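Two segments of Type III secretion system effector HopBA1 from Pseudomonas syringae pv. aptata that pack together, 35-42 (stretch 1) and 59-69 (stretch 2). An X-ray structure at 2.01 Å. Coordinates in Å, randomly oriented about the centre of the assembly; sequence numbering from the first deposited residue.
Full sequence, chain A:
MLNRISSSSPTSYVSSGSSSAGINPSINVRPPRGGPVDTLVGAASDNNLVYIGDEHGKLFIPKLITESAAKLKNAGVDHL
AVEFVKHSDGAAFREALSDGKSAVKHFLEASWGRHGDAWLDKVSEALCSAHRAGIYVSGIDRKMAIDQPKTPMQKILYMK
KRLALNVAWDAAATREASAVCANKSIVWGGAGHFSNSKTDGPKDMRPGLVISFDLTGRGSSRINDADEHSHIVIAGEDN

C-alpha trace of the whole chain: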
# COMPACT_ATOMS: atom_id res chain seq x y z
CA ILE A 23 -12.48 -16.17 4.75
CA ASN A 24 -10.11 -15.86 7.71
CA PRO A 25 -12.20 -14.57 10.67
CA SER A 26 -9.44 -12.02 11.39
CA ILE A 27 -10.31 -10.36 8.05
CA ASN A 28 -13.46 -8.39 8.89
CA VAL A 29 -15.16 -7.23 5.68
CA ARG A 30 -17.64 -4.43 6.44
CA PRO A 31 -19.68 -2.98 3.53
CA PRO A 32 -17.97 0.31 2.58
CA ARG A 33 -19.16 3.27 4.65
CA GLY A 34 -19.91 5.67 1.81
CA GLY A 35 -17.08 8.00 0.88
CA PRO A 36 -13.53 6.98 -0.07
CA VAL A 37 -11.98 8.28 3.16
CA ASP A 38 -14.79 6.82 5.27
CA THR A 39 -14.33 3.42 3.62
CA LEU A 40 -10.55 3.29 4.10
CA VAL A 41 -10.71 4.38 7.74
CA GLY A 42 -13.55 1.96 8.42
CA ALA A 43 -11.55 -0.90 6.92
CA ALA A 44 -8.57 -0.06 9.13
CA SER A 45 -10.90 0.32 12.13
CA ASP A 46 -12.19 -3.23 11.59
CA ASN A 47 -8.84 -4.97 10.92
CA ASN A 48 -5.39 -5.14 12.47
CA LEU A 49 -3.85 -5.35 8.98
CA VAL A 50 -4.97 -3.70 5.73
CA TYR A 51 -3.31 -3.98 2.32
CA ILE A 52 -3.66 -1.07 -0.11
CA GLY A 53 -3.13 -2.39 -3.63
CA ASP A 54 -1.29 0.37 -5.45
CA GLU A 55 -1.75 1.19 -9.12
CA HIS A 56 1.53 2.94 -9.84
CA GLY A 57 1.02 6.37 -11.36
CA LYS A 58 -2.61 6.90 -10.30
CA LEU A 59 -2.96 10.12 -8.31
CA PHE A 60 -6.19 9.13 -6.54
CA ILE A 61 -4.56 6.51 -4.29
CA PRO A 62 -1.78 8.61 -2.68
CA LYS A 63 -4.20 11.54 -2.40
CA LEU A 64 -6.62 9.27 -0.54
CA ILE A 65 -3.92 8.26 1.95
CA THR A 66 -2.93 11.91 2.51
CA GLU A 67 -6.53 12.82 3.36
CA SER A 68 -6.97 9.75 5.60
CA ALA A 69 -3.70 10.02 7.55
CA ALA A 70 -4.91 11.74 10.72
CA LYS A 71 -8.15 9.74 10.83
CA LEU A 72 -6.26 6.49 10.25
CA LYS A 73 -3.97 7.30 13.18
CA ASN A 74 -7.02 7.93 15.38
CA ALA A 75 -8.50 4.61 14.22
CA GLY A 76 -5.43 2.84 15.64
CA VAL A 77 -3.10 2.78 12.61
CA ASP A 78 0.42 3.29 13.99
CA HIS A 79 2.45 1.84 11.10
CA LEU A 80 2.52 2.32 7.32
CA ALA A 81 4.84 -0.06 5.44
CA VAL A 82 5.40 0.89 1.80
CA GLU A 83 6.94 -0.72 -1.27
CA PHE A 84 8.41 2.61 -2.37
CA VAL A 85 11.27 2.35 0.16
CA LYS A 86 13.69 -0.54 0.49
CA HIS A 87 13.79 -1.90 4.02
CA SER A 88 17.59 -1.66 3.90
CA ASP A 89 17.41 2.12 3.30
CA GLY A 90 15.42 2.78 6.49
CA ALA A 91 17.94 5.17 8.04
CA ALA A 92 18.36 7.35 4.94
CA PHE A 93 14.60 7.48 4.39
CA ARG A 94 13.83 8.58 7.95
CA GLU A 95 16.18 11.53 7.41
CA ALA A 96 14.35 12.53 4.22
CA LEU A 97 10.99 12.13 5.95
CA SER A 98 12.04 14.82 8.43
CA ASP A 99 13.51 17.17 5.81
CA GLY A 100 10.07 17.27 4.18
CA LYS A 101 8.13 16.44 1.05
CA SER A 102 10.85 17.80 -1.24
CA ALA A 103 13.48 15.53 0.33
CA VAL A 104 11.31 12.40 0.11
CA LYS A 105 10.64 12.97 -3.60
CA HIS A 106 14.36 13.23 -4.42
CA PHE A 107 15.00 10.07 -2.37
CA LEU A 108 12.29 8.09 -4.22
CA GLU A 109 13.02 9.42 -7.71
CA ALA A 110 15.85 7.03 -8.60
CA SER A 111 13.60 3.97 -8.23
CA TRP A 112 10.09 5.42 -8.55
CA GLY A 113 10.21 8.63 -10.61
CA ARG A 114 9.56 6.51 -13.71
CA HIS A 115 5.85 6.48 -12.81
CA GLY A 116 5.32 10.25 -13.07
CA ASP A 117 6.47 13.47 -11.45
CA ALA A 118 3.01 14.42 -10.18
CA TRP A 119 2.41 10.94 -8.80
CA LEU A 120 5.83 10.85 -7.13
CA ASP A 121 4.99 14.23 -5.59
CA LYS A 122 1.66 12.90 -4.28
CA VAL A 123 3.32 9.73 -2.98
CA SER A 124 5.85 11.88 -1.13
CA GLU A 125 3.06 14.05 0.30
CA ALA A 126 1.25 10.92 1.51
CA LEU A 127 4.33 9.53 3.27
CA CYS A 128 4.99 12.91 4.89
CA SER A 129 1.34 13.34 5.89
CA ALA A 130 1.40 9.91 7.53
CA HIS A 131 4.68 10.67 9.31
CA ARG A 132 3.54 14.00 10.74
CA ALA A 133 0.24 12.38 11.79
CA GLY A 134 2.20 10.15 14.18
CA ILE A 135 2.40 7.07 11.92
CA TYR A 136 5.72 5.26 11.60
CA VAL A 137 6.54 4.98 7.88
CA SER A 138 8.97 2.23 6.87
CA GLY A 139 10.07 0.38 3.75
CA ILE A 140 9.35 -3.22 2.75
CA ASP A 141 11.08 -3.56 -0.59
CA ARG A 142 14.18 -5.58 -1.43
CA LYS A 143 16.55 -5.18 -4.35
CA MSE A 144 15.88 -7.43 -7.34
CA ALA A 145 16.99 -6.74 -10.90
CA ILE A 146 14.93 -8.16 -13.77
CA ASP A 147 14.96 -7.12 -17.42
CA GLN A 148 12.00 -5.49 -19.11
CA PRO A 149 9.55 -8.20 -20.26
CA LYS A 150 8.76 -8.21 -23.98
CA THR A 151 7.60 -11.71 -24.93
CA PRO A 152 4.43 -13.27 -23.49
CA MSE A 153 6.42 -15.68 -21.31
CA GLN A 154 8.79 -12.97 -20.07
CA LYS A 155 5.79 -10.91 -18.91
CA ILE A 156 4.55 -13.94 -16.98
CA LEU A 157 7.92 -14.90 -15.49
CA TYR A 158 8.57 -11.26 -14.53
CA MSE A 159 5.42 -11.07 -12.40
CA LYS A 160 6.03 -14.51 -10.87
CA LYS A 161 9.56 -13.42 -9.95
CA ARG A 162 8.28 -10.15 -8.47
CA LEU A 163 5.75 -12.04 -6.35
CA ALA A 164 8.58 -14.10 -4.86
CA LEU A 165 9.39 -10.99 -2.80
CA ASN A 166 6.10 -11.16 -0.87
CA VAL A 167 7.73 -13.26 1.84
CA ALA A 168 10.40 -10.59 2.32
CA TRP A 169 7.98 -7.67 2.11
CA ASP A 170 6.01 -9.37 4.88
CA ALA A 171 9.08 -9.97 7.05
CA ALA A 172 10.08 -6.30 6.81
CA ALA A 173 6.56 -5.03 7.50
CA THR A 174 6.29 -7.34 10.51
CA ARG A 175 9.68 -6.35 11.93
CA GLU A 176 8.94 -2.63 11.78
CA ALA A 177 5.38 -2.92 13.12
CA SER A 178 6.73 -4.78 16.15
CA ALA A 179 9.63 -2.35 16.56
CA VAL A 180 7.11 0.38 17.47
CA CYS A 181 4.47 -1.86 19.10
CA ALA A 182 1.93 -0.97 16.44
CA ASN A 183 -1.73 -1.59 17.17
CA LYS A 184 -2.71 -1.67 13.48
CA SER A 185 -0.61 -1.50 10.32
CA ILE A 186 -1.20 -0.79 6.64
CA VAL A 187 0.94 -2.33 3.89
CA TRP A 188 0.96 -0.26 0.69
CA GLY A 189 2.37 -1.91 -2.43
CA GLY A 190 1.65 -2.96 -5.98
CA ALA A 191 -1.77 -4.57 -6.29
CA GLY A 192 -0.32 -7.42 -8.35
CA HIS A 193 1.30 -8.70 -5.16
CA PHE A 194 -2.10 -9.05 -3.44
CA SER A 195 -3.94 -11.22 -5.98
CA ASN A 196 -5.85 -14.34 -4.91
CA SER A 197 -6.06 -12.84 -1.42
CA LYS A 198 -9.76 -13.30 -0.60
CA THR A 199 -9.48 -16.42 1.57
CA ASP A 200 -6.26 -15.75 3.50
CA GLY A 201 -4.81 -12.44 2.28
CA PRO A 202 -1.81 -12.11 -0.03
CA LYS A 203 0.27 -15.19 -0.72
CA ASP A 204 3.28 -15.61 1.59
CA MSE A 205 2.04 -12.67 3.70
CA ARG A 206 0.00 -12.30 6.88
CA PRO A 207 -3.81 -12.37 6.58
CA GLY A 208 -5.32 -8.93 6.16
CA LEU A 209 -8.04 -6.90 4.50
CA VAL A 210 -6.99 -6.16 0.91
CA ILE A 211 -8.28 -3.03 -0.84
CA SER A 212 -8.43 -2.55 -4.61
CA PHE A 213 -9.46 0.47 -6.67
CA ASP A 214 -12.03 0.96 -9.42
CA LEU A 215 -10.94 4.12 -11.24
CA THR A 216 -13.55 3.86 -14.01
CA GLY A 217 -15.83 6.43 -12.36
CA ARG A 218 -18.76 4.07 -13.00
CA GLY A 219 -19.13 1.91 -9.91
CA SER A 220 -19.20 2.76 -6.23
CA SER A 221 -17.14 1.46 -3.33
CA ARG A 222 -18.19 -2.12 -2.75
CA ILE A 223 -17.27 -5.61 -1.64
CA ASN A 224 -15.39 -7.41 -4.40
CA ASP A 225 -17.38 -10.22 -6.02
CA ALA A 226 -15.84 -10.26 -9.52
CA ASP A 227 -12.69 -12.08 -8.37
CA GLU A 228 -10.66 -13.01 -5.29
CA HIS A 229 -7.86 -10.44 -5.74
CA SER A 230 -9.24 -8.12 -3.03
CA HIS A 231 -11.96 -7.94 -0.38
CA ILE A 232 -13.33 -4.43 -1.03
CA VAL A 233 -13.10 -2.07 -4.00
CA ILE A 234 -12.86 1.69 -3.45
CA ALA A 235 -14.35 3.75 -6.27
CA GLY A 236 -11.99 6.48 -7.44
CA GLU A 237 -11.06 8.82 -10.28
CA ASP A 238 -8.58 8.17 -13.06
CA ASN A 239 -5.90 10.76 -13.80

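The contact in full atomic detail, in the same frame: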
# COMPACT_ATOMS: atom_id res chain seq x y z
N GLY A 35 -18.16 7.32 1.56
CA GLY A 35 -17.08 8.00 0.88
C GLY A 35 -15.80 7.18 0.78
O GLY A 35 -15.68 6.10 1.36
N PRO A 36 -14.82 7.69 0.03
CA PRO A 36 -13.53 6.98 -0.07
C PRO A 36 -12.75 7.01 1.24
O PRO A 36 -12.21 5.99 1.67
CB PRO A 36 -12.79 7.74 -1.18
CG PRO A 36 -13.85 8.50 -1.91
CD PRO A 36 -14.87 8.84 -0.88
N VAL A 37 -12.67 8.18 1.87
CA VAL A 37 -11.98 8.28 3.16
C VAL A 37 -12.70 7.44 4.21
O VAL A 37 -12.07 6.68 4.95
CB VAL A 37 -11.87 9.76 3.60
CG1 VAL A 37 -11.23 9.86 4.98
CG2 VAL A 37 -11.08 10.56 2.58
N ASP A 38 -14.03 7.57 4.27
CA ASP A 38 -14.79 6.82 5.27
C ASP A 38 -14.60 5.32 5.10
O ASP A 38 -14.54 4.58 6.09
CB ASP A 38 -16.28 7.18 5.17
CG ASP A 38 -16.55 8.64 5.50
OD1 ASP A 38 -15.77 9.22 6.28
OD2 ASP A 38 -17.54 9.19 4.98
N THR A 39 -14.50 4.85 3.85
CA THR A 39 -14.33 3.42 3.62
C THR A 39 -12.95 2.95 4.07
O THR A 39 -12.83 1.90 4.71
CB THR A 39 -14.55 3.10 2.13
OG1 THR A 39 -15.91 3.40 1.78
CG2 THR A 39 -14.26 1.63 1.84
N LEU A 40 -11.90 3.70 3.73
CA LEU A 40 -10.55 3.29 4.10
C LEU A 40 -10.38 3.27 5.61
O LEU A 40 -9.83 2.31 6.17
CB LEU A 40 -9.53 4.21 3.45
CG LEU A 40 -8.06 3.95 3.80
CD1 LEU A 40 -7.68 2.50 3.53
CD2 LEU A 40 -7.16 4.90 3.03
N VAL A 41 -10.83 4.32 6.29
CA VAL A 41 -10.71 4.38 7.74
C VAL A 41 -11.53 3.28 8.39
O VAL A 41 -11.10 2.64 9.36
CB VAL A 41 -11.13 5.78 8.25
CG1 VAL A 41 -11.11 5.83 9.78
CG2 VAL A 41 -10.22 6.85 7.67
N GLY A 42 -12.73 3.02 7.87
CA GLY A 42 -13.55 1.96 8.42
C GLY A 42 -12.92 0.59 8.26
O GLY A 42 -13.03 -0.27 9.13
N LEU A 59 -3.01 9.09 -9.35
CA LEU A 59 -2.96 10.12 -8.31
C LEU A 59 -3.98 9.87 -7.20
O LEU A 59 -3.74 10.26 -6.05
CB LEU A 59 -3.20 11.49 -8.94
CG LEU A 59 -2.21 11.92 -10.02
CD1 LEU A 59 -2.75 13.07 -10.84
CD2 LEU A 59 -0.88 12.29 -9.40
N PHE A 60 -5.11 9.24 -7.52
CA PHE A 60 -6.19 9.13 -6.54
C PHE A 60 -5.73 8.42 -5.27
O PHE A 60 -6.14 8.79 -4.16
CB PHE A 60 -7.37 8.38 -7.15
CG PHE A 60 -8.46 8.05 -6.16
CD1 PHE A 60 -9.46 8.97 -5.89
CD2 PHE A 60 -8.47 6.83 -5.51
CE1 PHE A 60 -10.46 8.67 -4.98
CE2 PHE A 60 -9.46 6.53 -4.60
CZ PHE A 60 -10.46 7.45 -4.33
N ILE A 61 -4.89 7.40 -5.40
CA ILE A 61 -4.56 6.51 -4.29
C ILE A 61 -3.69 7.25 -3.27
O ILE A 61 -4.04 7.29 -2.08
CB ILE A 61 -3.90 5.22 -4.80
CG1 ILE A 61 -4.92 4.42 -5.61
CG2 ILE A 61 -3.38 4.37 -3.64
CD1 ILE A 61 -4.36 3.26 -6.40
N PRO A 62 -2.56 7.84 -3.66
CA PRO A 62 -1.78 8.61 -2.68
C PRO A 62 -2.53 9.81 -2.12
O PRO A 62 -2.33 10.16 -0.95
CB PRO A 62 -0.52 9.03 -3.46
CG PRO A 62 -0.90 8.90 -4.90
CD PRO A 62 -1.87 7.77 -4.96
N LYS A 63 -3.37 10.46 -2.92
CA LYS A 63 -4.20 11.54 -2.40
C LYS A 63 -5.15 11.03 -1.32
O LYS A 63 -5.36 11.69 -0.30
CB LYS A 63 -5.00 12.19 -3.52
CG LYS A 63 -4.23 13.20 -4.36
CD LYS A 63 -5.09 13.80 -5.47
CE LYS A 63 -6.30 14.56 -4.91
NZ LYS A 63 -7.08 15.23 -5.99
N LEU A 64 -5.74 9.85 -1.54
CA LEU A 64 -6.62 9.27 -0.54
C LEU A 64 -5.89 9.05 0.78
O LEU A 64 -6.42 9.37 1.85
CB LEU A 64 -7.20 7.95 -1.05
CG LEU A 64 -8.01 7.14 -0.05
CD1 LEU A 64 -9.19 7.95 0.48
CD2 LEU A 64 -8.49 5.84 -0.68
N ILE A 65 -4.67 8.52 0.72
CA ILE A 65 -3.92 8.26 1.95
C ILE A 65 -3.60 9.57 2.66
O ILE A 65 -3.72 9.67 3.89
CB ILE A 65 -2.65 7.46 1.63
CG1 ILE A 65 -3.04 6.06 1.13
CG2 ILE A 65 -1.75 7.34 2.86
CD1 ILE A 65 -1.89 5.21 0.63
N THR A 66 -3.19 10.60 1.91
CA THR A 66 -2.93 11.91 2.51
C THR A 66 -4.14 12.39 3.31
O THR A 66 -4.00 12.84 4.45
CB THR A 66 -2.57 12.92 1.42
OG1 THR A 66 -1.35 12.53 0.78
CG2 THR A 66 -2.40 14.32 2.00
N GLU A 67 -5.33 12.31 2.71
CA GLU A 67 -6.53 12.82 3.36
C GLU A 67 -6.99 11.94 4.51
O GLU A 67 -7.76 12.41 5.36
CB GLU A 67 -7.65 12.96 2.33
CG GLU A 67 -7.31 13.88 1.16
CD GLU A 67 -8.36 13.85 0.07
OE1 GLU A 67 -9.42 13.23 0.28
OE2 GLU A 67 -8.12 14.44 -1.00
N SER A 68 -6.55 10.68 4.56
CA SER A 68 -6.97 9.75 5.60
C SER A 68 -5.97 9.65 6.75
O SER A 68 -6.29 9.01 7.76
CB SER A 68 -7.16 8.35 5.00
OG SER A 68 -8.10 8.37 3.94
N ALA A 69 -4.79 10.27 6.62
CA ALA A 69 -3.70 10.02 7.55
C ALA A 69 -4.14 10.22 9.00
O ALA A 69 -4.09 9.29 9.81
CB ALA A 69 -2.52 10.93 7.21

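Two helices can be held together without a single hydrogen bond between them, where the polar groups at the contact can be satisfied within a helix and each offers the other a set of complementary apolar surfaces. The contact between residues 35-42 and 59-69 of HopBA1 is a compact example. The helix of 36-42 crosses the helix of 60-69 at -71°, with axes approaching to 9.6 Å. The contact is small: 343 Å² is buried, both sides summed, and the nearest backbone pair is Val 37 and Ser 68, whose CA atoms lie 5.8 Å apart.

The residues most covered are Val 37, Leu 40 and Leu 64. Leu 64 points toward the first helix and meets three partners, two of them consecutive, Pro 36 and Val 37, and the third, Leu 40, about a turn later. Its CD1 lies 3.8 Å from CG2 of Val 37 and 4.0 Å from CB of Pro 36, while its CG is 3.9 Å from CD2 of Leu 40. These are van der Waals distances between saturated carbons, and the gain is the removal of hydrocarbon from water. CD1 of Leu 64 also comes within 3.8 Å of the backbone N of Val 37, so the methyl sits close against the first turn of the helix as well as its side chains.

Val 37 leaves its backbone sideways to the partner helix, yet both methyls lie near OG of Ser 68, CG1 at 3.6 Å and CG2 at 3.9 Å, and CG2 also meets Leu 64 and lies 3.9 Å from OE1 of Glu 67. Neither methyl can hydrogen-bond, so these are simple packing contacts.

Leu 40, one turn further on, points toward the second helix, and its CD2 bridges one turn of it, touching Leu 64 and lying 3.7 Å from OG of Ser 68. A hydroxyl among these methyls would be costly if unsatisfied, but Ser 68 OG donates to O of Leu 64 at 2.9 Å within its own helix. Its polarity is met locally, and it sits where the CA atoms of the two stretches are nearest. Val 41 adds a looser contact, its CG2 4.3 Å from CB of Ser 68.

At the other end, Phe 60 starts sideways but its ring extends nearer, bringing CZ to 3.9 Å from CB of Pro 36, which lies at the ring edge. The first helix also bonds within itself: O of Gly 35, the N-cap residue, accepts both N of Thr 39 at 3.0 Å and OG1 of Thr 39 at 2.7 Å.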